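Local coordinates for protein diaminopimelate decarboxylase (Methanocaldococcus jannaschii, PDB 1TUF) that catalyses the pyridoxal phosphate-dependent decarboxylation of meso-diaminopimelate to L-lysine, the last step of lysine biosynthesis, as a homodimer, at residues H337-C342 and L379-V384; M35-I40 and L405-G410; E118-G123 and I140-T145; E241-N246 and M284-L289; G304-I309 and K316-D321. All blocks are in the same frame, centred on the assembly; numbering follows the deposited sequence.

Interaction 1. Residues H337-C342 and L379-V384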
# COMPACT_ATOMS: atom_id res chain seq x y z
N HIS A 337 2.96 -9.11 14.26
CA HIS A 337 4.34 -9.40 13.87
C HIS A 337 5.15 -9.39 15.14
O HIS A 337 5.07 -8.45 15.93
CB HIS A 337 4.87 -8.33 12.93
CG HIS A 337 4.54 -8.57 11.49
ND1 HIS A 337 5.33 -9.33 10.66
CD2 HIS A 337 3.49 -8.15 10.74
CE1 HIS A 337 4.79 -9.36 9.45
NE2 HIS A 337 3.68 -8.66 9.47
N HIS A 338 5.93 -10.44 15.36
CA HIS A 338 6.74 -10.50 16.57
C HIS A 338 7.81 -9.40 16.48
O HIS A 338 8.40 -9.18 15.43
CB HIS A 338 7.39 -11.87 16.73
CG HIS A 338 8.05 -12.07 18.05
ND1 HIS A 338 9.26 -12.71 18.20
CD2 HIS A 338 7.69 -11.66 19.29
CE1 HIS A 338 9.62 -12.68 19.47
NE2 HIS A 338 8.69 -12.05 20.16
N ILE A 339 8.05 -8.72 17.60
CA ILE A 339 9.03 -7.64 17.63
C ILE A 339 9.94 -7.74 18.84
O ILE A 339 9.47 -7.97 19.95
CB ILE A 339 8.32 -6.26 17.67
CG1 ILE A 339 7.41 -6.10 16.44
CG2 ILE A 339 9.36 -5.15 17.74
CD1 ILE A 339 6.66 -4.77 16.40
N ILE A 340 11.24 -7.57 18.64
CA ILE A 340 12.19 -7.63 19.75
C ILE A 340 13.33 -6.63 19.60
O ILE A 340 13.50 -6.00 18.55
CB ILE A 340 12.85 -9.02 19.87
CG1 ILE A 340 13.71 -9.26 18.64
CG2 ILE A 340 11.81 -10.10 20.06
CD1 ILE A 340 14.58 -10.49 18.73
N ASN A 341 14.11 -6.49 20.66
CA ASN A 341 15.25 -5.60 20.68
C ASN A 341 16.46 -6.49 20.39
O ASN A 341 16.67 -7.50 21.06
CB ASN A 341 15.39 -4.98 22.07
CG ASN A 341 16.46 -3.90 22.14
OD1 ASN A 341 17.39 -3.87 21.33
ND2 ASN A 341 16.32 -3.01 23.12
N CYS A 342 17.25 -6.12 19.38
CA CYS A 342 18.42 -6.90 19.02
C CYS A 342 19.45 -7.00 20.14
O CYS A 342 20.45 -7.70 20.02
CB CYS A 342 19.07 -6.31 17.77
SG CYS A 342 18.04 -6.49 16.31
N LEU A 379 15.61 -2.45 16.68
CA LEU A 379 14.55 -3.41 16.91
C LEU A 379 14.46 -4.29 15.67
O LEU A 379 14.93 -3.92 14.59
CB LEU A 379 13.22 -2.68 17.16
CG LEU A 379 13.19 -1.68 18.32
CD1 LEU A 379 11.79 -1.11 18.47
CD2 LEU A 379 13.62 -2.37 19.61
N ALA A 380 13.87 -5.47 15.82
CA ALA A 380 13.73 -6.38 14.69
C ALA A 380 12.31 -6.90 14.61
O ALA A 380 11.75 -7.35 15.60
CB ALA A 380 14.69 -7.54 14.83
N ILE A 381 11.71 -6.83 13.43
CA ILE A 381 10.37 -7.34 13.27
C ILE A 381 10.43 -8.62 12.45
O ILE A 381 11.04 -8.66 11.38
CB ILE A 381 9.45 -6.28 12.62
CG1 ILE A 381 8.06 -6.88 12.39
CG2 ILE A 381 10.03 -5.81 11.33
CD1 ILE A 381 7.02 -5.83 12.01
N PHE A 382 9.80 -9.67 12.96
CA PHE A 382 9.80 -10.99 12.34
C PHE A 382 8.80 -11.23 11.21
O PHE A 382 7.78 -10.54 11.08
CB PHE A 382 9.57 -12.07 13.41
CG PHE A 382 10.73 -12.29 14.36
CD1 PHE A 382 11.49 -11.22 14.81
CD2 PHE A 382 11.00 -13.56 14.86
CE1 PHE A 382 12.52 -11.41 15.74
CE2 PHE A 382 12.03 -13.77 15.79
CZ PHE A 382 12.79 -12.69 16.23
N ASP A 383 9.12 -12.23 10.40
CA ASP A 383 8.25 -12.67 9.34
C ASP A 383 7.79 -11.61 8.36
O ASP A 383 6.59 -11.44 8.13
CB ASP A 383 7.07 -13.37 10.00
CG ASP A 383 7.52 -14.33 11.12
OD1 ASP A 383 8.10 -15.38 10.78
OD2 ASP A 383 7.31 -14.01 12.32
N VAL A 384 8.74 -10.92 7.75
CA VAL A 384 8.39 -9.89 6.79
C VAL A 384 8.81 -10.29 5.39
O VAL A 384 8.72 -9.50 4.45
CB VAL A 384 9.01 -8.53 7.21
CG1 VAL A 384 8.44 -8.10 8.57
CG2 VAL A 384 10.53 -8.64 7.31
O HOH W 1 5.54 -12.65 13.68
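A first torsion of -171° sets the His338 imidazole opposite the residue's own N, and in Phe382 CG is instead swung beside the backbone N (chi1 -71°), which lays the two side chains alongside each other, pointing the same way. The imidazole turns its edge to the phenyl in a T-shaped pair, ring planes at 73°, and ND1 of His338 stands 3.8 Å above the centre of the Phe382 ring. This buried nitrogen has no hydrogen-bond partner in the model and lies against the pi face. Ile340 comes to the rim of the same phenyl, its CD1 3.7 Å from Phe382 CE1. The backbones between these groups form an antiparallel ladder in the C-terminal beta domain of this fold type III decarboxylase: Ile340 and Ala380 are a hydrogen-bonded pair, and Phe382 N reaches His338 O at 2.9 Å. The small Ala380 suits the position beside Cys342, whose SG touches its CB. Two residues ahead of the strand, His337 adds a polar bond: ND1 donates nearly straight, at 2.8 Å, to Phe382 O, which lies in the ring plane and fixes the imidazole's rotation. Its CB packs 3.4 Å from Ile381 CD1, and its side chain also touches Arg329, inferred to bind substrate. A water joins His338 N to OD2 of Asp383, a carboxylate that also forms a salt bridge with Lys257.

Interaction 2. Residues M35-I40 and L405-G410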
# COMPACT_ATOMS: atom_id res chain seq x y z
N MET A 35 16.98 -11.00 4.52
CA MET A 35 16.42 -12.27 4.08
C MET A 35 17.42 -13.39 4.32
O MET A 35 18.60 -13.24 4.00
CB MET A 35 16.08 -12.22 2.59
CG MET A 35 15.01 -11.22 2.21
SD MET A 35 13.39 -11.61 2.89
CE MET A 35 12.79 -12.85 1.71
N SER A 36 16.95 -14.50 4.89
CA SER A 36 17.79 -15.67 5.20
C SER A 36 17.74 -16.72 4.09
O SER A 36 16.73 -17.38 3.89
CB SER A 36 17.32 -16.32 6.50
OG SER A 36 18.07 -17.49 6.79
N GLU A 37 18.85 -16.88 3.38
CA GLU A 37 18.90 -17.86 2.31
C GLU A 37 18.55 -19.26 2.83
O GLU A 37 17.71 -19.96 2.25
CB GLU A 37 20.29 -17.84 1.67
CG GLU A 37 20.47 -18.82 0.54
CD GLU A 37 21.75 -18.57 -0.22
OE1 GLU A 37 21.82 -17.56 -0.96
OE2 GLU A 37 22.70 -19.37 -0.08
N GLU A 38 19.18 -19.65 3.93
CA GLU A 38 18.93 -20.96 4.54
C GLU A 38 17.47 -21.17 4.92
O GLU A 38 16.90 -22.22 4.64
CB GLU A 38 19.82 -21.15 5.78
CG GLU A 38 21.22 -21.63 5.44
CD GLU A 38 21.20 -22.98 4.75
OE1 GLU A 38 22.16 -23.27 4.00
OE2 GLU A 38 20.22 -23.74 4.95
N GLN A 39 16.86 -20.18 5.57
CA GLN A 39 15.46 -20.34 5.95
C GLN A 39 14.62 -20.66 4.72
O GLN A 39 13.70 -21.47 4.80
CB GLN A 39 14.92 -19.09 6.63
CG GLN A 39 13.47 -19.26 7.09
CD GLN A 39 13.31 -20.36 8.13
OE1 GLN A 39 13.83 -20.27 9.25
NE2 GLN A 39 12.58 -21.42 7.76
N ILE A 40 14.94 -20.05 3.59
CA ILE A 40 14.18 -20.32 2.38
C ILE A 40 14.39 -21.76 1.93
O ILE A 40 13.46 -22.41 1.44
CB ILE A 40 14.58 -19.36 1.24
CG1 ILE A 40 14.28 -17.92 1.67
CG2 ILE A 40 13.81 -19.72 -0.04
CD1 ILE A 40 14.76 -16.86 0.70
N LEU A 405 20.87 -10.34 1.80
CA LEU A 405 20.64 -11.78 1.87
C LEU A 405 21.77 -12.39 2.68
O LEU A 405 22.94 -12.23 2.33
CB LEU A 405 20.65 -12.40 0.48
CG LEU A 405 20.44 -13.93 0.41
CD1 LEU A 405 19.01 -14.24 0.80
CD2 LEU A 405 20.74 -14.46 -0.98
N THR A 406 21.42 -13.07 3.77
CA THR A 406 22.43 -13.72 4.60
C THR A 406 22.52 -15.20 4.18
O THR A 406 21.52 -15.92 4.25
CB THR A 406 22.09 -13.62 6.13
OG1 THR A 406 20.77 -14.11 6.38
CG2 THR A 406 22.19 -12.18 6.62
N SER A 407 23.69 -15.63 3.72
CA SER A 407 23.91 -17.02 3.32
C SER A 407 25.26 -17.48 3.86
O SER A 407 26.01 -16.69 4.41
CB SER A 407 23.90 -17.17 1.79
OG SER A 407 25.01 -16.52 1.20
N LYS A 408 25.57 -18.76 3.68
CA LYS A 408 26.84 -19.28 4.16
C LYS A 408 27.94 -18.60 3.35
O LYS A 408 29.09 -18.51 3.79
CB LYS A 408 26.92 -20.80 3.99
CG LYS A 408 25.77 -21.60 4.62
CD LYS A 408 25.63 -21.37 6.13
CE LYS A 408 26.71 -22.09 6.97
NZ LYS A 408 28.11 -21.56 6.82
N LYS A 409 27.58 -18.11 2.17
CA LYS A 409 28.54 -17.44 1.30
C LYS A 409 28.89 -16.06 1.86
O LYS A 409 29.95 -15.50 1.56
CB LYS A 409 27.96 -17.28 -0.11
CG LYS A 409 28.67 -18.10 -1.20
CD LYS A 409 28.30 -19.58 -1.17
CE LYS A 409 28.74 -20.31 -2.46
NZ LYS A 409 30.23 -20.41 -2.65
N GLY A 410 27.99 -15.52 2.68
CA GLY A 410 28.21 -14.21 3.27
C GLY A 410 26.94 -13.38 3.17
O GLY A 410 25.88 -13.90 2.83
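Glu37 lays its side chain along Ser407: its CG lies opposite the backbone N (chi1 180°), the chain stays extended beyond it, and OE2 comes within 3.1 Å of Ser407 CB. The other carboxylate oxygen, OE1, lies 3.3 Å from CD2 of Leu405, but its polar partner is NE2 of His432 of the second subunit. A long acidic chain suits a place where it must cross a strand end to meet a histidine of the other chain. Leu405 sends CD1 the other way, to 3.4 Å from Met35 O and close to the CB of Met35. The parallel pairing is brief: Thr406 N donates to Met35 O at 2.8 Å, and Glu37 N, already in the first helical turn, donates to Thr406 O at 3.0 Å. Ser36 is the N-cap of that helix, its OG accepting from Gln39 N at 3.2 Å. Thr406 holds OG1 between its backbone N and carbonyl carbon (chi1 54°), and this hydroxyl and Ser36 OG both hydrogen-bond to OD2 of Asp17. Serine also suits the opening of the type I turn from Ser407 to Gly410, where its OG donates to Gly410 O, an acceptor shared with Ser407 N. Strand 32-36 lies between strands 300-311 and 402-407 of the mixed sheet, strand 410-415 flanks the latter, and helix 74-82 packs on Met35, Glu37 and Ile40.

Interaction 3. Residues E118-G123 and I140-T145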
# COMPACT_ATOMS: atom_id res chain seq x y z
N GLU A 118 -1.35 -8.59 -24.22
CA GLU A 118 0.10 -8.43 -24.04
C GLU A 118 0.66 -9.54 -23.14
O GLU A 118 1.66 -10.17 -23.46
CB GLU A 118 0.38 -7.04 -23.44
CG GLU A 118 1.83 -6.79 -22.99
CD GLU A 118 2.68 -6.10 -24.05
OE1 GLU A 118 3.92 -6.05 -23.87
OE2 GLU A 118 2.10 -5.61 -25.05
N GLU A 119 0.00 -9.78 -22.00
CA GLU A 119 0.45 -10.82 -21.08
C GLU A 119 0.25 -12.22 -21.68
O GLU A 119 1.07 -13.12 -21.48
CB GLU A 119 -0.30 -10.69 -19.74
CG GLU A 119 -0.15 -9.32 -19.08
CD GLU A 119 -0.85 -9.21 -17.72
OE1 GLU A 119 -2.10 -9.33 -17.68
OE2 GLU A 119 -0.15 -9.01 -16.70
N ILE A 120 -0.82 -12.41 -22.43
CA ILE A 120 -1.08 -13.70 -23.05
C ILE A 120 0.02 -14.05 -24.05
O ILE A 120 0.57 -15.16 -24.01
CB ILE A 120 -2.46 -13.69 -23.72
CG1 ILE A 120 -3.54 -13.79 -22.63
CG2 ILE A 120 -2.58 -14.83 -24.73
CD1 ILE A 120 -4.92 -13.48 -23.09
N ILE A 121 0.35 -13.11 -24.93
CA ILE A 121 1.39 -13.32 -25.92
C ILE A 121 2.67 -13.77 -25.21
O ILE A 121 3.31 -14.73 -25.63
CB ILE A 121 1.68 -12.01 -26.70
CG1 ILE A 121 0.44 -11.62 -27.50
CG2 ILE A 121 2.86 -12.19 -27.65
CD1 ILE A 121 0.59 -10.31 -28.23
N MET A 122 3.02 -13.07 -24.13
CA MET A 122 4.21 -13.38 -23.35
C MET A 122 4.16 -14.82 -22.85
O MET A 122 5.16 -15.55 -22.91
CB MET A 122 4.31 -12.41 -22.17
CG MET A 122 5.72 -12.18 -21.65
SD MET A 122 5.74 -10.84 -20.41
CE MET A 122 4.73 -9.61 -21.23
N GLY A 123 3.00 -15.23 -22.35
CA GLY A 123 2.83 -16.58 -21.83
C GLY A 123 2.93 -17.63 -22.92
O GLY A 123 3.54 -18.67 -22.73
N ILE A 140 -11.39 -17.31 -24.73
CA ILE A 140 -11.60 -16.84 -26.10
C ILE A 140 -10.45 -15.96 -26.56
O ILE A 140 -10.11 -15.94 -27.75
CB ILE A 140 -12.89 -16.02 -26.20
CG1 ILE A 140 -14.10 -16.92 -25.94
CG2 ILE A 140 -12.96 -15.33 -27.53
CD1 ILE A 140 -15.42 -16.19 -25.99
N LEU A 141 -9.86 -15.21 -25.63
CA LEU A 141 -8.75 -14.31 -25.94
C LEU A 141 -7.48 -15.12 -26.16
O LEU A 141 -6.76 -14.92 -27.13
CB LEU A 141 -8.52 -13.31 -24.81
CG LEU A 141 -8.00 -11.93 -25.20
CD1 LEU A 141 -7.40 -11.26 -23.98
CD2 LEU A 141 -6.96 -12.02 -26.30
N ILE A 142 -7.21 -16.04 -25.23
CA ILE A 142 -6.03 -16.89 -25.32
C ILE A 142 -6.05 -17.68 -26.63
O ILE A 142 -5.08 -17.68 -27.38
CB ILE A 142 -5.97 -17.88 -24.15
CG1 ILE A 142 -5.86 -17.11 -22.83
CG2 ILE A 142 -4.79 -18.82 -24.32
CD1 ILE A 142 -5.87 -17.98 -21.61
N ASN A 143 -7.17 -18.34 -26.90
CA ASN A 143 -7.31 -19.13 -28.11
C ASN A 143 -7.11 -18.27 -29.36
O ASN A 143 -6.34 -18.63 -30.25
CB ASN A 143 -8.69 -19.81 -28.14
CG ASN A 143 -8.87 -20.70 -29.35
OD1 ASN A 143 -9.59 -20.36 -30.30
ND2 ASN A 143 -8.20 -21.86 -29.34
N GLU A 144 -7.80 -17.13 -29.42
CA GLU A 144 -7.67 -16.22 -30.55
C GLU A 144 -6.24 -15.70 -30.68
O GLU A 144 -5.73 -15.51 -31.79
CB GLU A 144 -8.63 -15.04 -30.41
CG GLU A 144 -9.92 -15.13 -31.21
CD GLU A 144 -9.68 -15.13 -32.72
OE1 GLU A 144 -8.86 -14.31 -33.19
OE2 GLU A 144 -10.32 -15.94 -33.43
N THR A 145 -5.57 -15.48 -29.55
CA THR A 145 -4.21 -14.97 -29.58
C THR A 145 -3.21 -16.04 -30.01
O THR A 145 -2.27 -15.76 -30.76
CB THR A 145 -3.80 -14.38 -28.20
OG1 THR A 145 -4.65 -13.26 -27.89
CG2 THR A 145 -2.35 -13.89 -28.22
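Ile120 and Ile142 approach where the helical segments 118-123 and 140-145 pass, their axes 9.9 Å apart at closest and crossing at -56°. Ile120 carries most of the interface, and its two branches divide the work. CD1 reaches forward to CD1 of Leu141 at 3.4 Å and to CG1 of Ile142 at 3.8 Å, crossing the Ile142 side chain at about a right angle. CG2, anti to the backbone N (chi1 -75° for CG1), turns instead to the methyl of Thr145, 3.6 Å from its CG2. That methyl also meets CG1 of Ile121, so it sits against both isoleucines. Threonine fits because its polar side is occupied within its own helix: OG1 donates to Leu141 O at 2.8 Å from above the carbonyl plane, while Thr145 N comes to the same oxygen from the opposite face. The hydroxyl bonds further to NZ of Lys117. The contact is wholly apolar, and no hydrogen bond crosses between the helices. Ile142 continues inward onto Phe131 and Val133 of strand 130-133, the strand that links the two helices. Neighbouring helices packed side by side over the parallel strand between them are the outer layer of a TIM barrel, here the domain that binds pyridoxal phosphate.

Interaction 4. Residues E241-N246 and M284-L289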
# COMPACT_ATOMS: atom_id res chain seq x y z
N GLU A 241 -10.15 -35.93 -19.43
CA GLU A 241 -9.06 -36.27 -18.52
C GLU A 241 -8.32 -35.02 -18.05
O GLU A 241 -8.17 -34.07 -18.81
CB GLU A 241 -8.09 -37.20 -19.24
CG GLU A 241 -8.72 -38.50 -19.71
CD GLU A 241 -7.82 -39.27 -20.66
OE1 GLU A 241 -7.84 -38.97 -21.88
OE2 GLU A 241 -7.09 -40.18 -20.19
N ILE A 242 -7.88 -35.03 -16.80
CA ILE A 242 -7.15 -33.90 -16.23
C ILE A 242 -5.70 -34.29 -15.97
O ILE A 242 -5.43 -35.21 -15.20
CB ILE A 242 -7.77 -33.44 -14.89
CG1 ILE A 242 -9.16 -32.84 -15.12
CG2 ILE A 242 -6.87 -32.41 -14.22
CD1 ILE A 242 -9.15 -31.65 -16.05
N GLU A 243 -4.77 -33.58 -16.59
CA GLU A 243 -3.35 -33.87 -16.43
C GLU A 243 -2.78 -33.29 -15.13
O GLU A 243 -1.99 -33.95 -14.45
CB GLU A 243 -2.57 -33.31 -17.62
CG GLU A 243 -1.17 -33.87 -17.79
CD GLU A 243 -0.55 -33.47 -19.13
OE1 GLU A 243 -1.27 -33.54 -20.16
OE2 GLU A 243 0.63 -33.07 -19.15
N ASP A 244 -3.18 -32.07 -14.78
CA ASP A 244 -2.69 -31.43 -13.57
C ASP A 244 -3.81 -30.98 -12.62
O ASP A 244 -4.91 -30.63 -13.05
CB ASP A 244 -1.83 -30.20 -13.92
CG ASP A 244 -0.78 -30.47 -15.01
OD1 ASP A 244 -0.03 -31.47 -14.92
OD2 ASP A 244 -0.70 -29.66 -15.96
N VAL A 245 -3.52 -30.98 -11.32
CA VAL A 245 -4.47 -30.52 -10.32
C VAL A 245 -3.75 -29.52 -9.42
O VAL A 245 -2.92 -29.91 -8.60
CB VAL A 245 -5.04 -31.71 -9.50
CG1 VAL A 245 -5.71 -31.20 -8.24
CG2 VAL A 245 -6.07 -32.47 -10.35
N ASN A 246 -4.05 -28.24 -9.62
CA ASN A 246 -3.42 -27.16 -8.85
C ASN A 246 -4.35 -26.72 -7.72
O ASN A 246 -5.45 -26.23 -7.96
CB ASN A 246 -3.12 -25.96 -9.77
CG ASN A 246 -2.21 -24.93 -9.13
OD1 ASN A 246 -2.36 -24.60 -7.96
ND2 ASN A 246 -1.27 -24.41 -9.90
N MET A 284 -4.51 -40.63 -11.41
CA MET A 284 -3.87 -39.68 -10.52
C MET A 284 -2.98 -38.71 -11.30
O MET A 284 -1.93 -39.10 -11.81
CB MET A 284 -3.04 -40.40 -9.47
CG MET A 284 -3.88 -41.18 -8.48
SD MET A 284 -4.96 -40.09 -7.54
CE MET A 284 -6.43 -40.13 -8.55
N PRO A 285 -3.39 -37.44 -11.38
CA PRO A 285 -2.65 -36.40 -12.11
C PRO A 285 -1.51 -35.77 -11.33
O PRO A 285 -1.30 -36.06 -10.14
CB PRO A 285 -3.73 -35.37 -12.38
CG PRO A 285 -4.44 -35.37 -11.05
CD PRO A 285 -4.60 -36.87 -10.75
N ASN A 286 -0.76 -34.90 -12.02
CA ASN A 286 0.33 -34.18 -11.38
C ASN A 286 -0.33 -33.27 -10.36
O ASN A 286 -1.43 -32.77 -10.58
CB ASN A 286 1.09 -33.33 -12.40
CG ASN A 286 2.00 -34.14 -13.29
OD1 ASN A 286 3.00 -34.70 -12.84
ND2 ASN A 286 1.66 -34.21 -14.58
N LEU A 287 0.34 -33.06 -9.23
CA LEU A 287 -0.17 -32.21 -8.17
C LEU A 287 0.65 -30.92 -8.09
O LEU A 287 1.89 -30.97 -8.06
CB LEU A 287 -0.09 -32.95 -6.84
CG LEU A 287 -0.56 -32.20 -5.59
CD1 LEU A 287 -2.02 -31.75 -5.76
CD2 LEU A 287 -0.43 -33.12 -4.38
N ILE A 288 -0.03 -29.78 -8.07
CA ILE A 288 0.65 -28.49 -7.98
C ILE A 288 0.07 -27.61 -6.87
O ILE A 288 -1.15 -27.52 -6.70
CB ILE A 288 0.54 -27.70 -9.31
CG1 ILE A 288 1.01 -28.57 -10.47
CG2 ILE A 288 1.41 -26.44 -9.23
CD1 ILE A 288 0.92 -27.87 -11.80
N LEU A 289 0.96 -26.96 -6.12
CA LEU A 289 0.60 -26.05 -5.05
C LEU A 289 1.29 -24.72 -5.33
O LEU A 289 2.39 -24.69 -5.90
CB LEU A 289 1.06 -26.59 -3.69
CG LEU A 289 0.32 -27.81 -3.14
CD1 LEU A 289 0.87 -28.16 -1.77
CD2 LEU A 289 -1.17 -27.53 -3.06
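The carboxylate of Asp244 and the amide of Asn286 lie side by side, pointing the same way, their planes turned 45° from each other. ND2 of Asn286 approaches OD1 of Asp244 nearly along its C-O bond at 3.2 Å, but the oxygen lies 25° out of the amide plane and the N-H...O angle is only 137°. Each group has a second hold: Asp244 OD2 makes a salt bridge with Arg129, and Asn286 OD1 accepts from Glu61 N. A third flat group, the amide of Asn246, lies against Ile288, with ND2 3.4 Å from CG2, while its OD1 is taken by Gly248 N. On the opposite sheet face, toward the helices, Val245 sets CG2 3.4 Å from CG of Pro285. Proline suits the strand's entry, where its ring packs on Val245 and its CB lies 3.1 Å from Glu243 O. The backbones form a parallel ladder: Asn286 N bonds Glu243 O, Val245 N reaches Asn286 O at 2.8 Å, and Ile288 N reaches Val245 O at 2.9 Å. Leu287 and Leu289 face helix 264-276. Strand 244-246, that helix and strand 286-289 form a beta-alpha-beta unit of the TIM barrel, and the second strand leads directly to Glu290 and its neighbours, which bind pyridoxal phosphate.

Interaction 5. Residues G304-I309 and K316-D321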
# COMPACT_ATOMS: atom_id res chain seq x y z
N GLY A 304 15.09 -1.81 12.24
CA GLY A 304 14.85 -0.38 12.29
C GLY A 304 15.43 0.26 13.54
O GLY A 304 15.13 -0.18 14.65
N LYS A 305 16.24 1.29 13.37
CA LYS A 305 16.86 1.97 14.50
C LYS A 305 15.86 2.89 15.20
O LYS A 305 15.03 3.54 14.55
CB LYS A 305 18.07 2.77 14.03
CG LYS A 305 19.00 3.24 15.13
CD LYS A 305 20.08 4.15 14.57
CE LYS A 305 21.25 4.35 15.53
NZ LYS A 305 22.04 3.10 15.77
N VAL A 306 15.93 2.94 16.52
CA VAL A 306 15.04 3.79 17.29
C VAL A 306 15.69 5.17 17.42
O VAL A 306 16.82 5.29 17.90
CB VAL A 306 14.79 3.20 18.70
CG1 VAL A 306 16.09 2.81 19.34
CG2 VAL A 306 14.07 4.21 19.58
N HIS A 307 14.99 6.20 16.97
CA HIS A 307 15.55 7.55 17.02
C HIS A 307 14.97 8.38 18.16
O HIS A 307 15.54 9.39 18.55
CB HIS A 307 15.30 8.29 15.70
CG HIS A 307 16.09 7.76 14.55
ND1 HIS A 307 15.84 6.54 13.96
CD2 HIS A 307 17.12 8.31 13.86
CE1 HIS A 307 16.67 6.36 12.95
NE2 HIS A 307 17.46 7.42 12.86
N HIS A 308 13.83 7.95 18.68
CA HIS A 308 13.17 8.69 19.75
C HIS A 308 12.38 7.80 20.68
O HIS A 308 11.88 6.74 20.29
CB HIS A 308 12.20 9.71 19.15
CG HIS A 308 12.87 10.84 18.44
ND1 HIS A 308 13.49 11.87 19.11
CD2 HIS A 308 13.01 11.11 17.12
CE1 HIS A 308 13.99 12.73 18.23
NE2 HIS A 308 13.71 12.29 17.01
N ILE A 309 12.25 8.27 21.91
CA ILE A 309 11.49 7.59 22.94
C ILE A 309 10.55 8.65 23.46
O ILE A 309 10.97 9.62 24.08
CB ILE A 309 12.40 7.11 24.08
CG1 ILE A 309 13.33 6.01 23.56
CG2 ILE A 309 11.55 6.62 25.24
CD1 ILE A 309 14.33 5.55 24.60
N LYS A 316 4.05 4.31 26.11
CA LYS A 316 5.45 4.66 25.95
C LYS A 316 5.81 4.34 24.51
O LYS A 316 5.91 3.17 24.15
CB LYS A 316 6.32 3.85 26.90
CG LYS A 316 7.77 4.31 26.90
CD LYS A 316 8.46 3.83 28.14
CE LYS A 316 9.68 4.68 28.46
NZ LYS A 316 10.25 4.33 29.80
N TRP A 317 5.99 5.37 23.69
CA TRP A 317 6.30 5.18 22.28
C TRP A 317 7.77 5.09 21.89
O TRP A 317 8.61 5.89 22.32
CB TRP A 317 5.64 6.29 21.45
CG TRP A 317 4.15 6.22 21.40
CD1 TRP A 317 3.27 6.93 22.18
CD2 TRP A 317 3.35 5.42 20.53
NE1 TRP A 317 1.98 6.61 21.84
CE2 TRP A 317 1.99 5.69 20.83
CE3 TRP A 317 3.65 4.50 19.52
CZ2 TRP A 317 0.93 5.06 20.16
CZ3 TRP A 317 2.60 3.88 18.84
CH2 TRP A 317 1.25 4.16 19.17
N VAL A 318 8.06 4.11 21.05
CA VAL A 318 9.40 3.88 20.54
C VAL A 318 9.32 4.19 19.06
O VAL A 318 8.60 3.51 18.32
CB VAL A 318 9.79 2.41 20.75
CG1 VAL A 318 11.07 2.09 19.99
CG2 VAL A 318 9.97 2.15 22.23
N MET A 319 10.04 5.22 18.63
CA MET A 319 10.02 5.63 17.24
C MET A 319 11.22 5.06 16.48
O MET A 319 12.36 5.17 16.92
CB MET A 319 10.01 7.17 17.15
CG MET A 319 9.06 7.86 18.14
SD MET A 319 7.32 7.35 18.06
CE MET A 319 6.51 8.84 18.65
N ILE A 320 10.95 4.43 15.34
CA ILE A 320 12.01 3.83 14.53
C ILE A 320 11.97 4.32 13.08
O ILE A 320 10.92 4.69 12.56
CB ILE A 320 11.90 2.29 14.52
CG1 ILE A 320 10.52 1.86 14.03
CG2 ILE A 320 12.12 1.74 15.93
CD1 ILE A 320 10.33 0.35 13.98
N ASP A 321 13.14 4.32 12.44
CA ASP A 321 13.27 4.76 11.06
C ASP A 321 12.59 3.82 10.06
O ASP A 321 12.74 3.98 8.85
CB ASP A 321 14.74 4.93 10.70
CG ASP A 321 15.59 3.74 11.10
OD1 ASP A 321 15.05 2.62 11.19
OD2 ASP A 321 16.80 3.91 11.30
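His307 and Asp321 cross at about a right angle, ring and carboxylate planes 67° apart, with OD2 of Asp321 at the imidazole edge, 3.0 Å from CE1. Asp321 places its carboxylate between its own backbone N and carbonyl carbon (chi1 49°), bringing OD1 to Lys305 N in a weak bond of 2.8 Å. OD1 also comes 3.2 Å from CA of Gly304, an approach eased by the missing side chain. OD2 is held in turn by Thr30. Lys305 O accepts from Asp321 N at 2.9 Å and, weakly, from His307 ND1, which would help to orient the ring. On the face shared by Val306, Val318 and Ile320, the side chains of Val306 and Val318 slant across each other, CG2 to CG1 at 3.7 Å, and Val318 and Ile320 pack on Leu379 of strand 378-381, branched side chains suiting this apolar face. On the other face, His308 CB packs 3.8 Å from Met319 CG, and the imidazole reaches the second subunit, with ND1 bonded to Ser137 and NE2 to the carbonyl of Lys115 there. The register slips by one between Val306 and His308, and His307 N and His308 O bracket Met319 with bonds to its O and N. The arrangement is a beta hairpin carrying a beta bulge, in the C-terminal beta domain at the dimer interface.

Overall arrangement
Along the chain, interaction 2 spans all the others: it joins strand 32-36 to strand 402-407, and interactions 3, 4, 5 and 1 follow one another between them. Interactions 3 and 4, with centres about 23 Å apart, belong to the barrel, one between its outer helices and the other within its parallel strands. Interactions 1, 2 and 5 share the mixed sheet; the centres of 1 and 5 are about 13 Å apart, and the two touch where Leu379 meets Gly304, Val318 and Ile320. Interactions 4 and 5 lie on opposite sides of the chain's centre, their centres about 50 Å apart. Because strand 32-36 precedes the barrel, the beta domain is built from both chain ends. Interactions 2, 3 and 5 also touch the second subunit, so both domains contribute to the dimer interface.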